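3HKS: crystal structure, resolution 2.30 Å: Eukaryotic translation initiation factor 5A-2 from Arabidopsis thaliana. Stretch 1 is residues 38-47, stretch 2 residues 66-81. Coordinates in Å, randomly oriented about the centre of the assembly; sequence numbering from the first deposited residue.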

ATOM      1  N   GLY A  38      -8.127  -2.674   8.988  1.00 18.64           N
ATOM      2  CA  GLY A  38      -7.261  -1.523   9.195  1.00 16.94           C
ATOM      3  C   GLY A  38      -5.809  -1.945   9.036  1.00 16.95           C
ATOM      4  O   GLY A  38      -5.526  -3.097   8.695  1.00 16.39           O
ATOM      5  N   HIS A  39      -4.891  -1.014   9.301  1.00 16.01           N
ATOM      6  CA  HIS A  39      -3.460  -1.266   9.192  1.00 16.25           C
ATOM      7  C   HIS A  39      -2.701  -1.021  10.493  1.00 16.12           C
ATOM      8  O   HIS A  39      -3.134  -0.272  11.370  1.00 15.86           O
ATOM      9  CB  HIS A  39      -2.842  -0.432   8.051  1.00 16.41           C
ATOM     10  CG  HIS A  39      -3.429  -0.734   6.707  1.00 17.03           C
ATOM     11  ND1 HIS A  39      -4.560  -0.107   6.234  1.00 17.15           N
ATOM     12  CD2 HIS A  39      -3.064  -1.620   5.751  1.00 18.63           C
ATOM     13  CE1 HIS A  39      -4.867  -0.587   5.042  1.00 17.82           C
ATOM     14  NE2 HIS A  39      -3.974  -1.507   4.724  1.00 19.37           N
ATOM     15  N   ILE A  40      -1.535  -1.631  10.568  1.00 16.26           N
ATOM     16  CA  ILE A  40      -0.687  -1.584  11.740  1.00 17.24           C
ATOM     17  C   ILE A  40       0.755  -1.762  11.259  1.00 16.75           C
ATOM     18  O   ILE A  40       0.987  -2.398  10.231  1.00 16.59           O
ATOM     19  CB  ILE A  40      -1.110  -2.706  12.730  1.00 17.71           C
ATOM     20  CG1 ILE A  40      -0.496  -2.513  14.120  1.00 19.80           C
ATOM     21  CG2 ILE A  40      -0.815  -4.107  12.161  1.00 18.27           C
ATOM     22  CD1 ILE A  40      -0.799  -3.672  15.079  1.00 21.02           C
ATOM     23  N   VAL A  41       1.709  -1.169  11.967  1.00 16.50           N
ATOM     24  CA  VAL A  41       3.129  -1.438  11.710  1.00 16.73           C
ATOM     25  C   VAL A  41       3.605  -2.562  12.635  1.00 17.80           C
ATOM     26  O   VAL A  41       3.430  -2.480  13.861  1.00 17.01           O
ATOM     27  CB  VAL A  41       4.032  -0.176  11.915  1.00 16.67           C
ATOM     28  CG1 VAL A  41       5.490  -0.509  11.704  1.00 15.55           C
ATOM     29  CG2 VAL A  41       3.614   0.954  10.989  1.00 15.25           C
ATOM     30  N   ILE A  42       4.169  -3.613  12.031  1.00 18.62           N
ATOM     31  CA  ILE A  42       4.821  -4.705  12.747  1.00 19.70           C
ATOM     32  C   ILE A  42       6.207  -4.865  12.142  1.00 21.38           C
ATOM     33  O   ILE A  42       6.338  -4.993  10.921  1.00 21.91           O
ATOM     34  CB  ILE A  42       4.042  -6.051  12.638  1.00 19.55           C
ATOM     35  CG1 ILE A  42       2.601  -5.889  13.130  1.00 18.54           C
ATOM     36  CG2 ILE A  42       4.767  -7.153  13.442  1.00 19.37           C
ATOM     37  CD1 ILE A  42       1.697  -7.122  12.917  1.00 18.07           C
ATOM     38  N   LYS A  43       7.236  -4.823  12.986  1.00 22.95           N
ATOM     39  CA  LYS A  43       8.640  -4.950  12.553  1.00 24.82           C
ATOM     40  C   LYS A  43       8.961  -4.004  11.387  1.00 25.15           C
ATOM     41  O   LYS A  43       9.589  -4.407  10.398  1.00 25.26           O
ATOM     42  CB  LYS A  43       8.979  -6.404  12.177  1.00 25.23           C
ATOM     43  CG  LYS A  43       8.416  -7.478  13.124  1.00 27.65           C
ATOM     44  CD  LYS A  43       9.470  -8.022  14.064  1.00 33.54           C
ATOM     45  CE  LYS A  43      10.223  -9.191  13.422  1.00 37.45           C
ATOM     46  NZ  LYS A  43       9.327 -10.365  13.143  1.00 39.30           N
ATOM     47  N   ASN A  44       8.507  -2.756  11.527  1.00 25.36           N
ATOM     48  CA  ASN A  44       8.699  -1.680  10.547  1.00 25.34           C
ATOM     49  C   ASN A  44       8.081  -1.968   9.167  1.00 24.27           C
ATOM     50  O   ASN A  44       8.504  -1.403   8.163  1.00 24.83           O
ATOM     51  CB  ASN A  44      10.185  -1.265  10.468  1.00 26.38           C
ATOM     52  CG  ASN A  44      10.381   0.226  10.101  1.00 30.16           C
ATOM     53  OD1 ASN A  44      11.183   0.551   9.222  1.00 33.75           O
ATOM     54  ND2 ASN A  44       9.664   1.130  10.789  1.00 32.55           N
ATOM     55  N   ARG A  45       7.070  -2.835   9.140  1.00 22.81           N
ATOM     56  CA  ARG A  45       6.390  -3.217   7.900  1.00 21.63           C
ATOM     57  C   ARG A  45       4.917  -2.819   7.959  1.00 20.55           C
ATOM     58  O   ARG A  45       4.255  -3.064   8.952  1.00 20.08           O
ATOM     59  CB  ARG A  45       6.519  -4.731   7.627  1.00 21.50           C
ATOM     60  CG  ARG A  45       7.949  -5.237   7.411  1.00 22.37           C
ATOM     61  CD  ARG A  45       8.616  -4.593   6.177  1.00 22.99           C
ATOM     62  NE  ARG A  45       7.788  -4.780   4.991  1.00 24.57           N
ATOM     63  CZ  ARG A  45       7.923  -4.109   3.850  1.00 26.22           C
ATOM     64  NH1 ARG A  45       8.863  -3.181   3.719  1.00 26.33           N
ATOM     65  NH2 ARG A  45       7.104  -4.366   2.838  1.00 26.35           N
ATOM     66  N   PRO A  46       4.411  -2.175   6.896  1.00 20.11           N
ATOM     67  CA  PRO A  46       2.974  -1.846   6.877  1.00 19.49           C
ATOM     68  C   PRO A  46       2.125  -3.077   6.561  1.00 19.01           C
ATOM     69  O   PRO A  46       2.316  -3.704   5.522  1.00 19.07           O
ATOM     70  CB  PRO A  46       2.866  -0.777   5.779  1.00 19.38           C
ATOM     71  CG  PRO A  46       4.073  -1.053   4.847  1.00 19.81           C
ATOM     72  CD  PRO A  46       5.143  -1.684   5.703  1.00 19.50           C
ATOM     73  N   CYS A  47       1.206  -3.434   7.462  1.00 18.21           N
ATOM     74  CA  CYS A  47       0.423  -4.650   7.296  1.00 17.37           C
ATOM     75  C   CYS A  47      -1.055  -4.365   7.416  1.00 17.27           C
ATOM     76  O   CYS A  47      -1.451  -3.486   8.173  1.00 17.27           O
ATOM     77  CB  CYS A  47       0.822  -5.708   8.327  1.00 16.68           C
ATOM     78  SG  CYS A  47       2.569  -6.020   8.463  1.00 17.72           S
TER
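Stretch 2 (66-81) HFVAIDIFTAKKLEDI

How does the second stretch lie on the first? Each is a hairpin. In stretch 1, strand 39-42 turns through a type I' turn from Ile-42 to Arg-45 and returns as strand 45-47; in stretch 2, strand 66-71 runs up to a loop and comes back as strand 77-81, with Ala-69 and Leu-78 paired through their backbones. The hairpins cross almost at right angles: strand 39-42 makes 88° with strand 66-71 and 86° with strand 77-81, at closest axis approaches of 8.1 and 7.9 Å. That spacing leaves room for a layer of side chains between them. Strand 45-47 comes nearer to strand 66-71, 5.3 Å between axes at 115°, and there backbone contact joins the side-chain packing.

Where do the two backbones meet? They join at one corner, where Cys-47 and Asp-71 form an antiparallel, non-hydrogen-bonded pair with their CA atoms 4.1 Å apart and both side chains on the same face of the sheet. Next to this pair, Ile-72 N donates to Pro-46 O at 3.0 Å, nearly straight at 171°. The strands are close enough for CA-H...O contacts as well, with Cys-47 CA 3.2 Å from Ile-70 O and Asp-71 CA 3.6 Å from Pro-46 O. Within the two stretches this is the one bridge between the backbones.

Which bumps fill which hollows between the crossed strands? The small side chain of Ala-69 leaves a shallow place in stretch 2, and three larger side chains converge on it: Cys-47 CB comes to 3.4 Å from Ala-69 CB, while Ile-40 CG2 and Ile-42 CD1 each stand 3.9 Å from that same methyl. Ile-40 also reaches out along its extended t,t side chain to lay CD1 over one face of the Phe-67 ring, 3.5 Å from Phe-67 CD2, a CH-pi contact. Ile-42 fits against strand 77-81, its CG2 lying 3.9 Å from Leu-78 CB and 3.6 Å from Glu-79 O. Leu-78 in turn is a bump on stretch 2: its CD1 lodges among Cys-47 SG at 3.7 Å, Ile-42 O at 3.8 Å and Arg-45 CB at 4.0 Å.

What holds the loop of stretch 2 against the hairpin? Arg-45 curls through three m rotamers to bring its guanidinium edge-on to Asp-71: NE donates to Asp-71 OD2 at 2.6 Å and NH2 to Asp-71 OD1 at 3.0 Å, a two-pronged salt bridge. Asp-71 OD1 also accepts from Phe-73 N at 2.9 Å and Thr-74 N at 3.1 Å, so one carboxylate both shapes the loop and fastens it to stretch 1. Beyond the charged pair, the Pro-46 ring packs against the loop, its CG 3.9 Å from Phe-73 CE2 and 4.2 Å from Ile-72 CG1. The CG2 methyl of Ile-72 lies at the edge of the His-39 ring, 3.8 Å from His-39 CD2.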

ATOM      1  N   HIS A  66      -4.341  -9.306  20.286  1.00 17.36           N
ATOM      2  CA  HIS A  66      -3.507 -10.229  19.533  1.00 18.18           C
ATOM      3  C   HIS A  66      -3.785  -9.990  18.051  1.00 17.65           C
ATOM      4  O   HIS A  66      -4.894 -10.225  17.579  1.00 17.69           O
ATOM      5  CB  HIS A  66      -3.842 -11.690  19.917  1.00 19.03           C
ATOM      6  CG  HIS A  66      -3.725 -11.983  21.384  1.00 21.81           C
ATOM      7  ND1 HIS A  66      -2.966 -13.022  21.878  1.00 24.47           N
ATOM      8  CD2 HIS A  66      -4.258 -11.362  22.466  1.00 23.25           C
ATOM      9  CE1 HIS A  66      -3.037 -13.029  23.198  1.00 24.56           C
ATOM     10  NE2 HIS A  66      -3.812 -12.031  23.580  1.00 23.56           N
ATOM     11  N   PHE A  67      -2.778  -9.526  17.321  1.00 17.48           N
ATOM     12  CA  PHE A  67      -2.951  -9.188  15.899  1.00 17.32           C
ATOM     13  C   PHE A  67      -2.359 -10.225  14.963  1.00 17.73           C
ATOM     14  O   PHE A  67      -1.231 -10.686  15.163  1.00 17.81           O
ATOM     15  CB  PHE A  67      -2.325  -7.823  15.581  1.00 16.19           C
ATOM     16  CG  PHE A  67      -2.960  -6.689  16.321  1.00 15.44           C
ATOM     17  CD1 PHE A  67      -4.263  -6.311  16.051  1.00 12.97           C
ATOM     18  CD2 PHE A  67      -2.262  -6.011  17.308  1.00 14.68           C
ATOM     19  CE1 PHE A  67      -4.863  -5.270  16.748  1.00 13.35           C
ATOM     20  CE2 PHE A  67      -2.854  -4.956  18.007  1.00 13.62           C
ATOM     21  CZ  PHE A  67      -4.150  -4.590  17.727  1.00 12.91           C
ATOM     22  N   VAL A  68      -3.120 -10.571  13.928  1.00 18.09           N
ATOM     23  CA  VAL A  68      -2.551 -11.231  12.744  1.00 18.67           C
ATOM     24  C   VAL A  68      -2.721 -10.253  11.576  1.00 18.65           C
ATOM     25  O   VAL A  68      -3.815  -9.754  11.336  1.00 18.59           O
ATOM     26  CB  VAL A  68      -3.221 -12.611  12.431  1.00 18.83           C
ATOM     27  CG1 VAL A  68      -2.526 -13.301  11.260  1.00 18.52           C
ATOM     28  CG2 VAL A  68      -3.196 -13.523  13.664  1.00 18.40           C
ATOM     29  N   ALA A  69      -1.635  -9.977  10.862  1.00 18.96           N
ATOM     30  CA  ALA A  69      -1.667  -8.970   9.806  1.00 19.82           C
ATOM     31  C   ALA A  69      -0.831  -9.380   8.596  1.00 20.03           C
ATOM     32  O   ALA A  69       0.099 -10.173   8.724  1.00 20.98           O
ATOM     33  CB  ALA A  69      -1.214  -7.595  10.360  1.00 19.32           C
ATOM     34  N   ILE A  70      -1.156  -8.842   7.421  1.00 20.19           N
ATOM     35  CA  ILE A  70      -0.460  -9.233   6.179  1.00 19.92           C
ATOM     36  C   ILE A  70       0.310  -8.057   5.573  1.00 19.82           C
ATOM     37  O   ILE A  70      -0.279  -7.015   5.260  1.00 19.02           O
ATOM     38  CB  ILE A  70      -1.454  -9.837   5.127  1.00 20.02           C
ATOM     39  CG1 ILE A  70      -2.271 -11.002   5.724  1.00 20.44           C
ATOM     40  CG2 ILE A  70      -0.721 -10.246   3.823  1.00 19.37           C
ATOM     41  CD1 ILE A  70      -1.481 -12.235   6.096  1.00 20.60           C
ATOM     42  N   ASP A  71       1.624  -8.220   5.424  1.00 20.04           N
ATOM     43  CA  ASP A  71       2.471  -7.197   4.800  1.00 20.99           C
ATOM     44  C   ASP A  71       1.867  -6.796   3.447  1.00 21.35           C
ATOM     45  O   ASP A  71       1.658  -7.660   2.587  1.00 21.58           O
ATOM     46  CB  ASP A  71       3.884  -7.742   4.623  1.00 20.87           C
ATOM     47  CG  ASP A  71       4.862  -6.699   4.141  1.00 22.16           C
ATOM     48  OD1 ASP A  71       4.555  -5.956   3.178  1.00 22.44           O
ATOM     49  OD2 ASP A  71       5.967  -6.635   4.717  1.00 24.29           O
ATOM     50  N   ILE A  72       1.568  -5.504   3.270  1.00 21.33           N
ATOM     51  CA  ILE A  72       0.817  -5.045   2.080  1.00 21.14           C
ATOM     52  C   ILE A  72       1.598  -5.080   0.754  1.00 21.56           C
ATOM     53  O   ILE A  72       1.003  -4.995  -0.317  1.00 21.17           O
ATOM     54  CB  ILE A  72       0.118  -3.658   2.286  1.00 21.00           C
ATOM     55  CG1 ILE A  72       1.121  -2.502   2.244  1.00 19.76           C
ATOM     56  CG2 ILE A  72      -0.747  -3.659   3.571  1.00 20.95           C
ATOM     57  CD1 ILE A  72       0.464  -1.100   2.249  1.00 17.45           C
ATOM     58  N   PHE A  73       2.921  -5.217   0.841  1.00 22.34           N
ATOM     59  CA  PHE A  73       3.774  -5.320  -0.341  1.00 23.86           C
ATOM     60  C   PHE A  73       4.300  -6.741  -0.570  1.00 24.87           C
ATOM     61  O   PHE A  73       4.401  -7.179  -1.714  1.00 25.60           O
ATOM     62  CB  PHE A  73       4.950  -4.339  -0.261  1.00 23.75           C
ATOM     63  CG  PHE A  73       4.535  -2.894  -0.229  1.00 23.72           C
ATOM     64  CD1 PHE A  73       3.962  -2.296  -1.349  1.00 23.37           C
ATOM     65  CD2 PHE A  73       4.709  -2.133   0.921  1.00 21.96           C
ATOM     66  CE1 PHE A  73       3.572  -0.970  -1.321  1.00 23.13           C
ATOM     67  CE2 PHE A  73       4.326  -0.800   0.955  1.00 22.11           C
ATOM     68  CZ  PHE A  73       3.758  -0.217  -0.164  1.00 22.96           C
ATOM     69  N   THR A  74       4.628  -7.456   0.507  1.00 25.65           N
ATOM     70  CA  THR A  74       5.263  -8.774   0.394  1.00 26.19           C
ATOM     71  C   THR A  74       4.290  -9.928   0.628  1.00 27.05           C
ATOM     72  O   THR A  74       4.603 -11.086   0.312  1.00 26.69           O
ATOM     73  CB  THR A  74       6.486  -8.932   1.327  1.00 26.23           C
ATOM     74  OG1 THR A  74       6.047  -9.109   2.678  1.00 26.01           O
ATOM     75  CG2 THR A  74       7.421  -7.723   1.238  1.00 25.18           C
ATOM     76  N   ALA A  75       3.112  -9.608   1.171  1.00 27.82           N
ATOM     77  CA  ALA A  75       2.085 -10.610   1.483  1.00 28.60           C
ATOM     78  C   ALA A  75       2.481 -11.593   2.598  1.00 28.78           C
ATOM     79  O   ALA A  75       1.774 -12.573   2.854  1.00 29.01           O
ATOM     80  CB  ALA A  75       1.647 -11.369   0.210  1.00 28.99           C
ATOM     81  N   LYS A  76       3.605 -11.330   3.261  1.00 28.88           N
ATOM     82  CA  LYS A  76       4.002 -12.137   4.413  1.00 29.59           C
ATOM     83  C   LYS A  76       3.115 -11.853   5.633  1.00 29.07           C
ATOM     84  O   LYS A  76       2.734 -10.705   5.888  1.00 28.67           O
ATOM     85  CB  LYS A  76       5.480 -11.924   4.745  1.00 29.82           C
ATOM     86  CG  LYS A  76       6.415 -12.568   3.715  1.00 32.92           C
ATOM     87  CD  LYS A  76       7.875 -12.135   3.937  1.00 37.61           C
ATOM     88  CE  LYS A  76       8.821 -12.796   2.931  1.00 38.70           C
ATOM     89  NZ  LYS A  76      10.245 -12.443   3.236  1.00 41.58           N
ATOM     90  N   LYS A  77       2.783 -12.913   6.363  1.00 28.73           N
ATOM     91  CA  LYS A  77       1.982 -12.815   7.576  1.00 28.28           C
ATOM     92  C   LYS A  77       2.878 -12.412   8.737  1.00 27.32           C
ATOM     93  O   LYS A  77       3.940 -13.007   8.929  1.00 26.89           O
ATOM     94  CB  LYS A  77       1.295 -14.149   7.872  1.00 28.91           C
ATOM     95  CG  LYS A  77       0.551 -14.213   9.210  1.00 30.44           C
ATOM     96  CD  LYS A  77      -0.457 -15.358   9.235  1.00 33.97           C
ATOM     97  CE  LYS A  77       0.196 -16.682   9.620  1.00 38.15           C
ATOM     98  NZ  LYS A  77      -0.704 -17.849   9.305  1.00 40.30           N
ATOM     99  N   LEU A  78       2.458 -11.392   9.488  1.00 25.73           N
ATOM    100  CA  LEU A  78       3.181 -10.983  10.702  1.00 24.76           C
ATOM    101  C   LEU A  78       2.219 -10.905  11.878  1.00 23.78           C
ATOM    102  O   LEU A  78       1.015 -10.789  11.691  1.00 23.79           O
ATOM    103  CB  LEU A  78       3.925  -9.654  10.504  1.00 24.45           C
ATOM    104  CG  LEU A  78       5.159  -9.639   9.596  1.00 24.76           C
ATOM    105  CD1 LEU A  78       5.462  -8.238   9.122  1.00 23.14           C
ATOM    106  CD2 LEU A  78       6.395 -10.238  10.294  1.00 25.71           C
ATOM    107  N   GLU A  79       2.751 -10.976  13.093  1.00 23.30           N
ATOM    108  CA  GLU A  79       1.907 -11.004  14.297  1.00 22.72           C
ATOM    109  C   GLU A  79       2.480 -10.133  15.408  1.00 21.77           C
ATOM    110  O   GLU A  79       3.685  -9.900  15.471  1.00 21.04           O
ATOM    111  CB  GLU A  79       1.736 -12.442  14.816  1.00 22.89           C
ATOM    112  CG  GLU A  79       1.057 -13.404  13.852  1.00 25.33           C
ATOM    113  CD  GLU A  79       1.000 -14.833  14.395  1.00 29.10           C
ATOM    114  OE1 GLU A  79       1.877 -15.650  14.027  1.00 30.79           O
ATOM    115  OE2 GLU A  79       0.091 -15.131  15.194  1.00 28.46           O
ATOM    116  N   ASP A  80       1.603  -9.679  16.300  1.00 21.14           N
ATOM    117  CA  ASP A  80       2.013  -8.896  17.457  1.00 20.67           C
ATOM    118  C   ASP A  80       0.999  -9.139  18.569  1.00 19.43           C
ATOM    119  O   ASP A  80      -0.160  -9.440  18.301  1.00 18.63           O
ATOM    120  CB  ASP A  80       2.053  -7.399  17.092  1.00 21.16           C
ATOM    121  CG  ASP A  80       3.190  -6.637  17.781  1.00 24.09           C
ATOM    122  OD1 ASP A  80       3.869  -7.203  18.673  1.00 24.57           O
ATOM    123  OD2 ASP A  80       3.406  -5.447  17.412  1.00 28.98           O
ATOM    124  N   ILE A  81       1.450  -9.029  19.816  1.00 18.81           N
ATOM    125  CA  ILE A  81       0.547  -8.949  20.962  1.00 18.08           C
ATOM    126  C   ILE A  81       0.831  -7.621  21.660  1.00 17.71           C
ATOM    127  O   ILE A  81       1.983  -7.344  22.036  1.00 17.69           O
ATOM    128  CB  ILE A  81       0.712 -10.130  21.944  1.00 18.47           C
ATOM    129  CG1 ILE A  81       0.378 -11.466  21.256  1.00 18.77           C
ATOM    130  CG2 ILE A  81      -0.212  -9.938  23.167  1.00 18.46           C
ATOM    131  CD1 ILE A  81       0.779 -12.707  22.072  1.00 19.90           C
TER